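PDB 3WJ9: eukaryotic translation initiation factor 2A from Schizosaccharomyces pombe, which probably acts in the early steps of translation of a small number of specific mRNAs, directing codon-dependent binding of methionyl-tRNAi to the 40S ribosomal subunit. Local coordinates for residues F7-S12 against E396-L401; L138-V143 against S169-S174; A292-F297 against S305-A310. All coordinates share one frame; numbering follows the deposited sequence.

Interaction 1 of 3, residues F7-S12 against E396-L401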
ATOM      1  N   PHE A   7       7.766  11.715  11.039  1.00 35.72           N
ATOM      2  CA  PHE A   7       6.541  10.953  10.847  1.00 38.57           C
ATOM      3  C   PHE A   7       5.347  11.893  10.983  1.00 35.11           C
ATOM      4  O   PHE A   7       5.489  13.012  11.471  1.00 39.24           O
ATOM      5  CB  PHE A   7       6.444   9.802  11.852  1.00 43.20           C
ATOM      6  CG  PHE A   7       6.370  10.249  13.286  1.00 31.62           C
ATOM      7  CD1 PHE A   7       7.524  10.405  14.034  1.00 42.45           C
ATOM      8  CD2 PHE A   7       5.147  10.494  13.891  1.00 35.85           C
ATOM      9  CE1 PHE A   7       7.464  10.811  15.354  1.00 45.66           C
ATOM     10  CE2 PHE A   7       5.079  10.900  15.210  1.00 32.83           C
ATOM     11  CZ  PHE A   7       6.241  11.057  15.943  1.00 44.41           C
ATOM     12  N   ALA A   8       4.178  11.440  10.547  1.00 33.52           N
ATOM     13  CA  ALA A   8       2.962  12.233  10.679  1.00 24.03           C
ATOM     14  C   ALA A   8       2.007  11.583  11.665  1.00 29.04           C
ATOM     15  O   ALA A   8       2.092  10.384  11.918  1.00 35.10           O
ATOM     16  CB  ALA A   8       2.289  12.403   9.330  1.00 35.80           C
ATOM     17  N   TYR A   9       1.102  12.376  12.225  1.00 30.71           N
ATOM     18  CA  TYR A   9       0.082  11.843  13.117  1.00 31.22           C
ATOM     19  C   TYR A   9      -1.229  12.587  12.924  1.00 34.51           C
ATOM     20  O   TYR A   9      -1.239  13.772  12.594  1.00 33.42           O
ATOM     21  CB  TYR A   9       0.527  11.932  14.581  1.00 40.64           C
ATOM     22  CG  TYR A   9       0.500  13.334  15.154  1.00 45.48           C
ATOM     23  CD1 TYR A   9       1.594  14.176  15.028  1.00 49.62           C
ATOM     24  CD2 TYR A   9      -0.619  13.810  15.829  1.00 43.29           C
ATOM     25  CE1 TYR A   9       1.574  15.455  15.550  1.00 54.94           C
ATOM     26  CE2 TYR A   9      -0.649  15.087  16.353  1.00 48.36           C
ATOM     27  CZ  TYR A   9       0.451  15.906  16.212  1.00 56.78           C
ATOM     28  OH  TYR A   9       0.427  17.179  16.733  1.00 65.27           O
ATOM     29  N   ARG A  10      -2.334  11.883  13.130  1.00 41.17           N
ATOM     30  CA  ARG A  10      -3.646  12.507  13.107  1.00 36.67           C
ATOM     31  C   ARG A  10      -4.544  11.872  14.155  1.00 38.02           C
ATOM     32  O   ARG A  10      -4.970  10.728  14.012  1.00 40.89           O
ATOM     33  CB  ARG A  10      -4.286  12.393  11.724  1.00 42.00           C
ATOM     34  CG  ARG A  10      -5.637  13.082  11.623  1.00 44.42           C
ATOM     35  CD  ARG A  10      -6.251  12.904  10.246  1.00 35.20           C
ATOM     36  NE  ARG A  10      -6.537  11.505   9.950  1.00 41.36           N
ATOM     37  CZ  ARG A  10      -7.680  10.897  10.249  1.00 42.08           C
ATOM     38  NH1 ARG A  10      -8.653  11.569  10.848  1.00 50.54           N
ATOM     39  NH2 ARG A  10      -7.855   9.620   9.942  1.00 37.95           N
ATOM     40  N   SER A  11      -4.814  12.613  15.221  1.00 49.47           N
ATOM     41  CA  SER A  11      -5.721  12.145  16.255  1.00 47.32           C
ATOM     42  C   SER A  11      -7.042  12.889  16.138  1.00 58.67           C
ATOM     43  O   SER A  11      -7.151  13.853  15.380  1.00 64.35           O
ATOM     44  CB  SER A  11      -5.110  12.338  17.644  1.00 45.41           C
ATOM     45  OG  SER A  11      -4.881  13.709  17.916  1.00 56.47           O
ATOM     46  N   SER A  12      -8.043  12.443  16.891  1.00 59.97           N
ATOM     47  CA  SER A  12      -9.343  13.104  16.912  1.00 66.82           C
ATOM     48  C   SER A  12      -9.217  14.545  17.378  1.00 64.67           C
ATOM     49  O   SER A  12     -10.108  15.367  17.163  1.00 61.03           O
ATOM     50  CB  SER A  12     -10.314  12.349  17.820  1.00 74.15           C
ATOM     51  OG  SER A  12      -9.866  12.365  19.164  1.00 71.06           O
ATOM     52  N   GLU A 396       3.728   8.213  23.407  1.00 38.08           N
ATOM     53  CA  GLU A 396       2.751   9.279  23.509  1.00 29.89           C
ATOM     54  C   GLU A 396       1.347   8.699  23.588  1.00 38.67           C
ATOM     55  O   GLU A 396       0.958   7.881  22.758  1.00 41.76           O
ATOM     56  CB  GLU A 396       2.905  10.226  22.318  1.00 42.07           C
ATOM     57  CG  GLU A 396       2.035  11.457  22.336  1.00 41.59           C
ATOM     58  CD  GLU A 396       2.553  12.547  21.414  1.00 48.43           C
ATOM     59  OE1 GLU A 396       3.750  12.884  21.506  1.00 56.47           O
ATOM     60  OE2 GLU A 396       1.776  13.028  20.562  1.00 66.13           O
ATOM     61  N   GLU A 397       0.596   9.119  24.601  1.00 37.85           N
ATOM     62  CA  GLU A 397      -0.743   8.598  24.835  1.00 39.27           C
ATOM     63  C   GLU A 397      -1.787   9.439  24.112  1.00 49.08           C
ATOM     64  O   GLU A 397      -1.725  10.666  24.128  1.00 50.19           O
ATOM     65  CB  GLU A 397      -1.044   8.560  26.336  1.00 43.89           C
ATOM     66  CG  GLU A 397      -2.394   7.965  26.702  1.00 36.65           C
ATOM     67  CD  GLU A 397      -2.793   8.286  28.128  1.00 48.83           C
ATOM     68  OE1 GLU A 397      -3.566   7.508  28.725  1.00 50.43           O
ATOM     69  OE2 GLU A 397      -2.341   9.327  28.652  1.00 58.33           O
ATOM     70  N   PHE A 398      -2.743   8.772  23.475  1.00 44.67           N
ATOM     71  CA  PHE A 398      -3.843   9.457  22.807  1.00 33.84           C
ATOM     72  C   PHE A 398      -5.186   8.949  23.317  1.00 48.31           C
ATOM     73  O   PHE A 398      -5.276   7.849  23.861  1.00 53.93           O
ATOM     74  CB  PHE A 398      -3.767   9.265  21.288  1.00 49.32           C
ATOM     75  CG  PHE A 398      -2.549   9.876  20.652  1.00 36.88           C
ATOM     76  CD1 PHE A 398      -1.354   9.179  20.594  1.00 31.97           C
ATOM     77  CD2 PHE A 398      -2.606  11.144  20.100  1.00 40.64           C
ATOM     78  CE1 PHE A 398      -0.238   9.737  20.005  1.00 36.24           C
ATOM     79  CE2 PHE A 398      -1.493  11.708  19.509  1.00 30.67           C
ATOM     80  CZ  PHE A 398      -0.307  11.001  19.461  1.00 31.77           C
ATOM     81  N   ASN A 399      -6.228   9.758  23.151  1.00 41.93           N
ATOM     82  CA  ASN A 399      -7.588   9.303  23.418  1.00 51.40           C
ATOM     83  C   ASN A 399      -8.137   8.577  22.199  1.00 65.47           C
ATOM     84  O   ASN A 399      -8.501   7.405  22.271  1.00 66.09           O
ATOM     85  CB  ASN A 399      -8.501  10.473  23.795  1.00 75.22           C
ATOM     86  CG  ASN A 399      -9.957  10.061  23.917  1.00 80.60           C
ATOM     87  OD1 ASN A 399     -10.730  10.184  22.966  1.00 58.57           O
ATOM     88  ND2 ASN A 399     -10.337   9.566  25.089  1.00 70.69           N
ATOM     89  N   GLU A 400      -8.182   9.282  21.073  1.00 67.87           N
ATOM     90  CA  GLU A 400      -8.616   8.683  19.820  1.00 60.76           C
ATOM     91  C   GLU A 400      -7.651   9.024  18.688  1.00 58.93           C
ATOM     92  O   GLU A 400      -7.833  10.007  17.972  1.00 59.56           O
ATOM     93  CB  GLU A 400     -10.032   9.140  19.469  1.00 62.79           C
ATOM     94  CG  GLU A 400     -10.761   8.217  18.509  1.00 77.91           C
ATOM     95  CD  GLU A 400     -12.214   8.600  18.324  1.00 75.87           C
ATOM     96  OE1 GLU A 400     -12.550   9.784  18.537  1.00 77.82           O
ATOM     97  OE2 GLU A 400     -13.023   7.717  17.970  1.00 68.39           O
ATOM     98  N   LEU A 401      -6.616   8.202  18.545  1.00 47.24           N
ATOM     99  CA  LEU A 401      -5.646   8.360  17.467  1.00 41.59           C
ATOM    100  C   LEU A 401      -6.111   7.605  16.226  1.00 45.44           C
ATOM    101  O   LEU A 401      -6.633   6.494  16.324  1.00 50.26           O
ATOM    102  CB  LEU A 401      -4.267   7.861  17.902  1.00 31.69           C
ATOM    103  CG  LEU A 401      -3.177   7.852  16.829  1.00 33.85           C
ATOM    104  CD1 LEU A 401      -2.768   9.269  16.452  1.00 34.10           C
ATOM    105  CD2 LEU A 401      -1.975   7.040  17.279  1.00 26.47           C
TER
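The Phe-398 ring meets Tyr-9 and Ser-11 of strand 6-11 obliquely, while Leu-401 CD1 lies over the centre of one face, 4.0 Å above the plane. Tyr-9 CD2 stands 4.3 Å from Phe-398 CE2. The closer neighbour is Ser-11, whose CB lies 3.7 Å from Phe-398 CD2. Both rings and Leu-401 also rest on Ile-383 of the preceding blade. The methyl CD1 of Leu-401 is shared with the other strand, 3.6 Å from the carbonyl O of Arg-10.

Polar contact gathers at Glu-400 O. The Ser-12 N-H points at it nearly along the C=O axis (2.7 Å from N to O), and Ser-12 OG adds a weak bond. OG stands between backbone N and carbonyl carbon (chi1 64°), beside Glu-400 CB. Glu-400 OE1 lies against Ser-12 CB, while OE2 makes a salt bridge with Arg-378.

Ser-11 and Leu-401 form an antiparallel non-hydrogen-bonded pair where the link from strand 392-397 enters strand 401-406. Strand 6-11 thus joins a C-terminal strand in one blade, the ring closure characteristic of beta-propellers.

Interaction 2 of 3, residues L138-V143 against S169-S174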
ATOM      1  N   LEU A 138       2.140   6.846 -17.286  1.00 46.97           N
ATOM      2  CA  LEU A 138       0.927   6.140 -17.691  1.00 43.03           C
ATOM      3  C   LEU A 138      -0.004   5.865 -16.512  1.00 42.12           C
ATOM      4  O   LEU A 138       0.447   5.510 -15.424  1.00 47.70           O
ATOM      5  CB  LEU A 138       1.288   4.825 -18.390  1.00 54.11           C
ATOM      6  CG  LEU A 138       2.238   4.920 -19.588  1.00 63.34           C
ATOM      7  CD1 LEU A 138       2.567   3.538 -20.132  1.00 52.71           C
ATOM      8  CD2 LEU A 138       1.648   5.802 -20.678  1.00 73.09           C
ATOM      9  N   ALA A 139      -1.303   6.038 -16.738  1.00 38.19           N
ATOM     10  CA  ALA A 139      -2.311   5.771 -15.717  1.00 40.11           C
ATOM     11  C   ALA A 139      -3.278   4.699 -16.204  1.00 58.68           C
ATOM     12  O   ALA A 139      -3.365   4.441 -17.402  1.00 57.59           O
ATOM     13  CB  ALA A 139      -3.058   7.045 -15.358  1.00 41.61           C
ATOM     14  N   ALA A 140      -4.008   4.079 -15.281  1.00 63.86           N
ATOM     15  CA  ALA A 140      -4.868   2.957 -15.645  1.00 44.33           C
ATOM     16  C   ALA A 140      -6.189   2.929 -14.880  1.00 54.45           C
ATOM     17  O   ALA A 140      -6.212   2.929 -13.649  1.00 56.68           O
ATOM     18  CB  ALA A 140      -4.122   1.649 -15.443  1.00 48.68           C
ATOM     19  N   ARG A 141      -7.283   2.893 -15.635  1.00 56.37           N
ATOM     20  CA  ARG A 141      -8.631   2.810 -15.084  1.00 55.71           C
ATOM     21  C   ARG A 141      -9.213   1.433 -15.402  1.00 64.14           C
ATOM     22  O   ARG A 141      -8.719   0.740 -16.290  1.00 72.02           O
ATOM     23  CB  ARG A 141      -9.508   3.927 -15.662  1.00 65.40           C
ATOM     24  CG  ARG A 141     -10.894   4.082 -15.045  1.00 61.90           C
ATOM     25  CD  ARG A 141     -11.786   4.894 -15.974  1.00 69.25           C
ATOM     26  NE  ARG A 141     -13.126   5.117 -15.440  1.00 75.03           N
ATOM     27  CZ  ARG A 141     -14.105   5.705 -16.121  1.00 68.31           C
ATOM     28  NH1 ARG A 141     -13.893   6.120 -17.362  1.00 48.30           N
ATOM     29  NH2 ARG A 141     -15.297   5.873 -15.566  1.00 73.75           N
ATOM     30  N   LEU A 142     -10.255   1.034 -14.679  1.00 67.49           N
ATOM     31  CA  LEU A 142     -10.870  -0.267 -14.907  1.00 55.77           C
ATOM     32  C   LEU A 142     -12.338  -0.167 -15.296  1.00 62.07           C
ATOM     33  O   LEU A 142     -13.173   0.291 -14.519  1.00 60.24           O
ATOM     34  CB  LEU A 142     -10.733  -1.139 -13.665  1.00 75.42           C
ATOM     35  CG  LEU A 142     -11.465  -2.476 -13.737  1.00 70.12           C
ATOM     36  CD1 LEU A 142     -10.903  -3.357 -14.846  1.00 67.53           C
ATOM     37  CD2 LEU A 142     -11.365  -3.156 -12.394  1.00 82.39           C
ATOM     38  N   VAL A 143     -12.641  -0.611 -16.508  1.00 66.88           N
ATOM     39  CA  VAL A 143     -14.013  -0.672 -16.974  1.00 75.95           C
ATOM     40  C   VAL A 143     -14.402  -2.137 -17.061  1.00 79.15           C
ATOM     41  O   VAL A 143     -13.534  -3.008 -17.201  1.00 76.92           O
ATOM     42  CB  VAL A 143     -14.180   0.028 -18.340  1.00 66.96           C
ATOM     43  CG1 VAL A 143     -15.642   0.344 -18.608  1.00 72.31           C
ATOM     44  CG2 VAL A 143     -13.362   1.307 -18.361  1.00 58.04           C
ATOM     45  N   SER A 169     -12.192  -8.733 -14.148  1.00 88.13           N
ATOM     46  CA  SER A 169     -12.659  -8.343 -12.806  1.00 95.97           C
ATOM     47  C   SER A 169     -11.706  -7.426 -12.009  1.00102.17           C
ATOM     48  O   SER A 169     -12.134  -6.420 -11.446  1.00110.76           O
ATOM     49  CB  SER A 169     -12.990  -9.586 -11.978  1.00101.58           C
ATOM     50  OG  SER A 169     -13.104  -9.266 -10.603  1.00113.53           O
ATOM     51  N   ASP A 170     -10.423  -7.781 -11.975  1.00 91.52           N
ATOM     52  CA  ASP A 170      -9.357  -6.948 -11.410  1.00 89.69           C
ATOM     53  C   ASP A 170      -8.044  -7.024 -12.195  1.00 76.90           C
ATOM     54  O   ASP A 170      -7.824  -7.952 -12.970  1.00 79.31           O
ATOM     55  CB  ASP A 170      -9.090  -7.342  -9.954  1.00102.14           C
ATOM     56  CG  ASP A 170     -10.356  -7.450  -9.135  1.00103.79           C
ATOM     57  OD1 ASP A 170     -11.347  -6.776  -9.488  1.00101.55           O
ATOM     58  OD2 ASP A 170     -10.362  -8.206  -8.138  1.00 91.46           O
ATOM     59  N   PHE A 171      -7.175  -6.040 -11.971  1.00 73.02           N
ATOM     60  CA  PHE A 171      -5.882  -5.946 -12.652  1.00 61.32           C
ATOM     61  C   PHE A 171      -4.813  -5.340 -11.737  1.00 57.47           C
ATOM     62  O   PHE A 171      -5.133  -4.828 -10.668  1.00 60.98           O
ATOM     63  CB  PHE A 171      -6.015  -5.102 -13.919  1.00 65.98           C
ATOM     64  CG  PHE A 171      -6.030  -3.625 -13.652  1.00 62.94           C
ATOM     65  CD1 PHE A 171      -7.109  -3.040 -13.016  1.00 69.71           C
ATOM     66  CD2 PHE A 171      -4.966  -2.822 -14.029  1.00 52.31           C
ATOM     67  CE1 PHE A 171      -7.130  -1.684 -12.757  1.00 61.84           C
ATOM     68  CE2 PHE A 171      -4.983  -1.465 -13.775  1.00 50.97           C
ATOM     69  CZ  PHE A 171      -6.067  -0.894 -13.138  1.00 57.72           C
ATOM     70  N   ALA A 172      -3.552  -5.391 -12.164  1.00 46.15           N
ATOM     71  CA  ALA A 172      -2.456  -4.784 -11.407  1.00 40.32           C
ATOM     72  C   ALA A 172      -1.258  -4.468 -12.301  1.00 46.87           C
ATOM     73  O   ALA A 172      -0.771  -5.335 -13.025  1.00 57.29           O
ATOM     74  CB  ALA A 172      -2.030  -5.694 -10.262  1.00 54.03           C
ATOM     75  N   LEU A 173      -0.785  -3.226 -12.238  1.00 38.16           N
ATOM     76  CA  LEU A 173       0.332  -2.778 -13.069  1.00 35.42           C
ATOM     77  C   LEU A 173       1.677  -3.302 -12.571  1.00 46.94           C
ATOM     78  O   LEU A 173       1.758  -3.920 -11.509  1.00 68.15           O
ATOM     79  CB  LEU A 173       0.369  -1.249 -13.127  1.00 48.05           C
ATOM     80  CG  LEU A 173      -0.249  -0.576 -14.355  1.00 47.36           C
ATOM     81  CD1 LEU A 173      -1.628  -1.137 -14.636  1.00 55.35           C
ATOM     82  CD2 LEU A 173      -0.320   0.930 -14.158  1.00 50.36           C
ATOM     83  N   SER A 174       2.729  -3.052 -13.348  1.00 51.22           N
ATOM     84  CA  SER A 174       4.084  -3.433 -12.961  1.00 51.25           C
ATOM     85  C   SER A 174       4.922  -2.200 -12.630  1.00 61.04           C
ATOM     86  O   SER A 174       4.907  -1.217 -13.373  1.00 72.67           O
ATOM     87  CB  SER A 174       4.752  -4.246 -14.074  1.00 52.66           C
ATOM     88  OG  SER A 174       6.120  -4.488 -13.790  1.00 69.19           O
TER
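Ala-140 and Phe-171 form the close-packed centre of this contact: the methyl CB of Ala-140 lies 3.6 Å from CE2 of the ring. Leu-173 joins from the same strand as the phenylalanine, its CD1 3.8 Å from Ala-140 CB and level with the Phe-171 ring at the edge. The methyl of Ala-140, a buried residue, is met by both side chains from the side of strand 170-173, the ring obliquely. On the other side of the ring atom CZ, CE1 meets Leu-142 CB at 3.8 Å. CG of Phe-171 stands between the backbone N and the carbonyl carbon (chi1 79°), which starts the side chain toward strand 138-143, and Val-183 of the next strand touches it as well.

Toward Ser-169 the contact thins. Leu-142, partly exposed, keeps its CB at the Phe-171 ring, and Ile-168 and Val-147 also lie against its side chain. No hydrogen bond joins the two strands. Nearby, Gln-131 instead uses both ends of its amide, OE1 to Leu-173 N and NE2 to Phe-171 O. On the far face of strand 138-143, Arg-141 makes a cation-pi contact with Phe-120.

An alanine in place of Phe-171 would probably open a gap between the strands, with Ala-140 and Leu-142 losing their ring contacts.

The strand axes approach to 8.4 Å at 172°, too far for backbone pairing. Strand 138-143 belongs to one four-stranded antiparallel sheet and strand 170-173 is the first strand of the next, so the two strands meet mainly through side chains: the face-to-face packing of neighbouring blades in a beta-propeller.

Interaction 3 of 3, residues A292-F297 against S305-A310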
ATOM      1  N   ALA A 292       1.271 -19.911  13.696  1.00 51.82           N
ATOM      2  CA  ALA A 292       1.624 -19.889  12.286  1.00 43.83           C
ATOM      3  C   ALA A 292       3.125 -20.020  12.077  1.00 52.63           C
ATOM      4  O   ALA A 292       3.920 -19.324  12.708  1.00 57.21           O
ATOM      5  CB  ALA A 292       1.110 -18.616  11.633  1.00 47.22           C
ATOM      6  N   LYS A 293       3.506 -20.927  11.186  1.00 48.24           N
ATOM      7  CA  LYS A 293       4.899 -21.066  10.796  1.00 44.83           C
ATOM      8  C   LYS A 293       5.212 -20.004   9.742  1.00 44.95           C
ATOM      9  O   LYS A 293       4.301 -19.411   9.169  1.00 42.93           O
ATOM     10  CB  LYS A 293       5.178 -22.476  10.264  1.00 40.50           C
ATOM     11  CG  LYS A 293       6.657 -22.786  10.117  1.00 46.16           C
ATOM     12  CD  LYS A 293       6.924 -24.062   9.346  1.00 47.17           C
ATOM     13  CE  LYS A 293       6.595 -25.300  10.151  1.00 68.41           C
ATOM     14  NZ  LYS A 293       7.058 -26.516   9.427  1.00 71.87           N
ATOM     15  N   THR A 294       6.494 -19.757   9.498  1.00 43.17           N
ATOM     16  CA  THR A 294       6.907 -18.757   8.521  1.00 33.02           C
ATOM     17  C   THR A 294       8.078 -19.264   7.681  1.00 40.68           C
ATOM     18  O   THR A 294       9.008 -19.870   8.209  1.00 46.44           O
ATOM     19  CB  THR A 294       7.300 -17.434   9.209  1.00 52.19           C
ATOM     20  OG1 THR A 294       6.204 -16.964  10.005  1.00 51.37           O
ATOM     21  CG2 THR A 294       7.669 -16.372   8.180  1.00 42.54           C
ATOM     22  N   ALA A 295       8.027 -19.020   6.374  1.00 49.88           N
ATOM     23  CA  ALA A 295       9.088 -19.458   5.472  1.00 37.54           C
ATOM     24  C   ALA A 295       9.595 -18.328   4.578  1.00 45.87           C
ATOM     25  O   ALA A 295       8.808 -17.599   3.982  1.00 46.48           O
ATOM     26  CB  ALA A 295       8.604 -20.621   4.619  1.00 47.46           C
ATOM     27  N   ILE A 296      10.914 -18.196   4.481  1.00 48.49           N
ATOM     28  CA  ILE A 296      11.522 -17.194   3.609  1.00 38.77           C
ATOM     29  C   ILE A 296      12.039 -17.860   2.336  1.00 53.92           C
ATOM     30  O   ILE A 296      12.658 -18.921   2.393  1.00 68.82           O
ATOM     31  CB  ILE A 296      12.678 -16.450   4.314  1.00 50.19           C
ATOM     32  CG1 ILE A 296      12.169 -15.733   5.566  1.00 46.38           C
ATOM     33  CG2 ILE A 296      13.330 -15.443   3.373  1.00 57.99           C
ATOM     34  CD1 ILE A 296      11.102 -14.696   5.288  1.00 52.44           C
ATOM     35  N   PHE A 297      11.777 -17.242   1.187  1.00 60.80           N
ATOM     36  CA  PHE A 297      12.203 -17.800  -0.092  1.00 70.10           C
ATOM     37  C   PHE A 297      13.186 -16.883  -0.815  1.00 66.87           C
ATOM     38  O   PHE A 297      13.561 -15.830  -0.312  1.00 63.29           O
ATOM     39  CB  PHE A 297      10.993 -18.066  -0.993  1.00 56.58           C
ATOM     40  CG  PHE A 297      10.146 -19.232  -0.558  1.00 57.30           C
ATOM     41  CD1 PHE A 297       9.182 -19.079   0.422  1.00 60.84           C
ATOM     42  CD2 PHE A 297      10.304 -20.476  -1.143  1.00 65.25           C
ATOM     43  CE1 PHE A 297       8.399 -20.148   0.818  1.00 64.54           C
ATOM     44  CE2 PHE A 297       9.525 -21.548  -0.751  1.00 73.62           C
ATOM     45  CZ  PHE A 297       8.572 -21.384   0.231  1.00 66.38           C
ATOM     46  N   SER A 305      14.742 -19.855   4.891  1.00 53.74           N
ATOM     47  CA  SER A 305      14.554 -19.854   6.335  1.00 46.35           C
ATOM     48  C   SER A 305      13.186 -20.410   6.718  1.00 52.09           C
ATOM     49  O   SER A 305      12.197 -20.166   6.031  1.00 50.12           O
ATOM     50  CB  SER A 305      14.709 -18.435   6.884  1.00 55.74           C
ATOM     51  OG  SER A 305      14.277 -18.357   8.230  1.00 77.78           O
ATOM     52  N   ILE A 306      13.135 -21.159   7.813  1.00 60.28           N
ATOM     53  CA  ILE A 306      11.870 -21.670   8.326  1.00 57.26           C
ATOM     54  C   ILE A 306      11.692 -21.240   9.779  1.00 57.30           C
ATOM     55  O   ILE A 306      12.242 -21.857  10.689  1.00 57.42           O
ATOM     56  CB  ILE A 306      11.787 -23.208   8.222  1.00 69.11           C
ATOM     57  CG1 ILE A 306      11.983 -23.666   6.774  1.00 56.69           C
ATOM     58  CG2 ILE A 306      10.452 -23.713   8.752  1.00 58.80           C
ATOM     59  CD1 ILE A 306      10.905 -23.186   5.827  1.00 64.65           C
ATOM     60  N   ILE A 307      10.935 -20.167   9.990  1.00 58.04           N
ATOM     61  CA  ILE A 307      10.655 -19.687  11.338  1.00 51.27           C
ATOM     62  C   ILE A 307       9.564 -20.540  11.976  1.00 50.52           C
ATOM     63  O   ILE A 307       8.443 -20.590  11.471  1.00 54.99           O
ATOM     64  CB  ILE A 307      10.225 -18.204  11.344  1.00 53.33           C
ATOM     65  CG1 ILE A 307      11.368 -17.313  10.852  1.00 55.70           C
ATOM     66  CG2 ILE A 307       9.794 -17.783  12.741  1.00 46.96           C
ATOM     67  CD1 ILE A 307      11.012 -15.839  10.774  1.00 59.66           C
ATOM     68  N   PRO A 308       9.870 -21.151  13.116  1.00 50.72           N
ATOM     69  CA  PRO A 308       8.985 -22.127  13.771  1.00 37.84           C
ATOM     70  C   PRO A 308       7.650 -21.559  14.258  1.00 42.36           C
ATOM     71  O   PRO A 308       7.573 -20.388  14.619  1.00 54.32           O
ATOM     72  CB  PRO A 308       9.814 -22.596  14.969  1.00 53.37           C
ATOM     73  CG  PRO A 308      11.229 -22.375  14.557  1.00 56.13           C
ATOM     74  CD  PRO A 308      11.219 -21.139  13.707  1.00 44.95           C
ATOM     75  N   PRO A 309       6.611 -22.392  14.244  1.00 45.84           N
ATOM     76  CA  PRO A 309       5.255 -21.964  14.601  1.00 46.75           C
ATOM     77  C   PRO A 309       5.229 -21.018  15.804  1.00 42.52           C
ATOM     78  O   PRO A 309       5.759 -21.345  16.867  1.00 46.21           O
ATOM     79  CB  PRO A 309       4.555 -23.284  14.924  1.00 51.45           C
ATOM     80  CG  PRO A 309       5.230 -24.268  14.040  1.00 45.33           C
ATOM     81  CD  PRO A 309       6.676 -23.844  13.990  1.00 52.97           C
ATOM     82  N   ALA A 310       4.624 -19.849  15.614  1.00 51.26           N
ATOM     83  CA  ALA A 310       4.527 -18.830  16.655  1.00 47.11           C
ATOM     84  C   ALA A 310       3.243 -18.021  16.466  1.00 56.09           C
ATOM     85  O   ALA A 310       2.713 -17.953  15.356  1.00 55.80           O
ATOM     86  CB  ALA A 310       5.751 -17.918  16.625  1.00 38.79           C
TER
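Thr-294 and Ile-307 exchange backbone bonds in both directions. Thr-294 N gives its proton to Ile-307 O at 2.9 Å, the donor lying in the carbonyl plane, and Ile-307 N returns a more bent bond to Thr-294 O. Two residues on, Ile-296 N binds Ser-305 O at 2.8 Å, and the reply from Ser-305 N to Ile-296 O is weak. At the opposite end Ala-310 N reaches Ala-292 O at 3.0 Å, from above the carbonyl plane.

CA-H...O contacts fill in between these bonds. Ile-306 CA meets Thr-294 O, Ala-295 CA meets Ser-305 O, and Pro-309 CA lies 3.5 Å from Ala-292 O.

Strands 292-297 and 303-310 make a beta hairpin, the outer two strands of a four-stranded propeller blade, and the second strand runs from the WD 2 repeat into WD 3. Up to Ile-307 the pairing is regular. Lys-293 then stands opposite Pro-309 rather than Pro-308, so the register slips by one residue.

Side-chain packing differs on the two faces. On the face of Thr-294, Ile-296, Ser-305 and Ile-307, CB meets CB: Thr-294 with Ile-307 at 3.7 Å, Ile-296 with Ser-305 at 3.8 Å. The next blade covers this face, Leu-326 touching Thr-294 and Ile-307, and Ile-324 touching Ile-296. On the other face Ala-295 CB makes an apolar contact with Ile-306 CD1 at 3.7 Å. Lys-293 and Ile-306 cross obliquely, the lysine CD 3.6 Å from Ile-306 CG2. Lys-293 also runs beside Pro-309, pointing the same way; its chain bends at chi3 (-73°), where CE lies close to Pro-309 CD.

Overall arrangement
The three contacts sample three levels of the nine-bladed beta-propeller, the part of the longer factor held by this chain. Interaction 3 is pairing within a blade, interaction 2 is packing between adjacent blades, and interaction 1 lies where the two ends of the chain meet. Along the sequence, interactions 2 and 3 follow one another inside the loop of 383 residues that interaction 1 closes. In space they are well separated: centres lie about 34 Å apart for interactions 1 and 2, which sit on opposite sides of the chain's centre, and about 33 Å for each of the other pairs. Nearest atoms of interactions 2 and 3 are still about 19 Å apart, so none touches another.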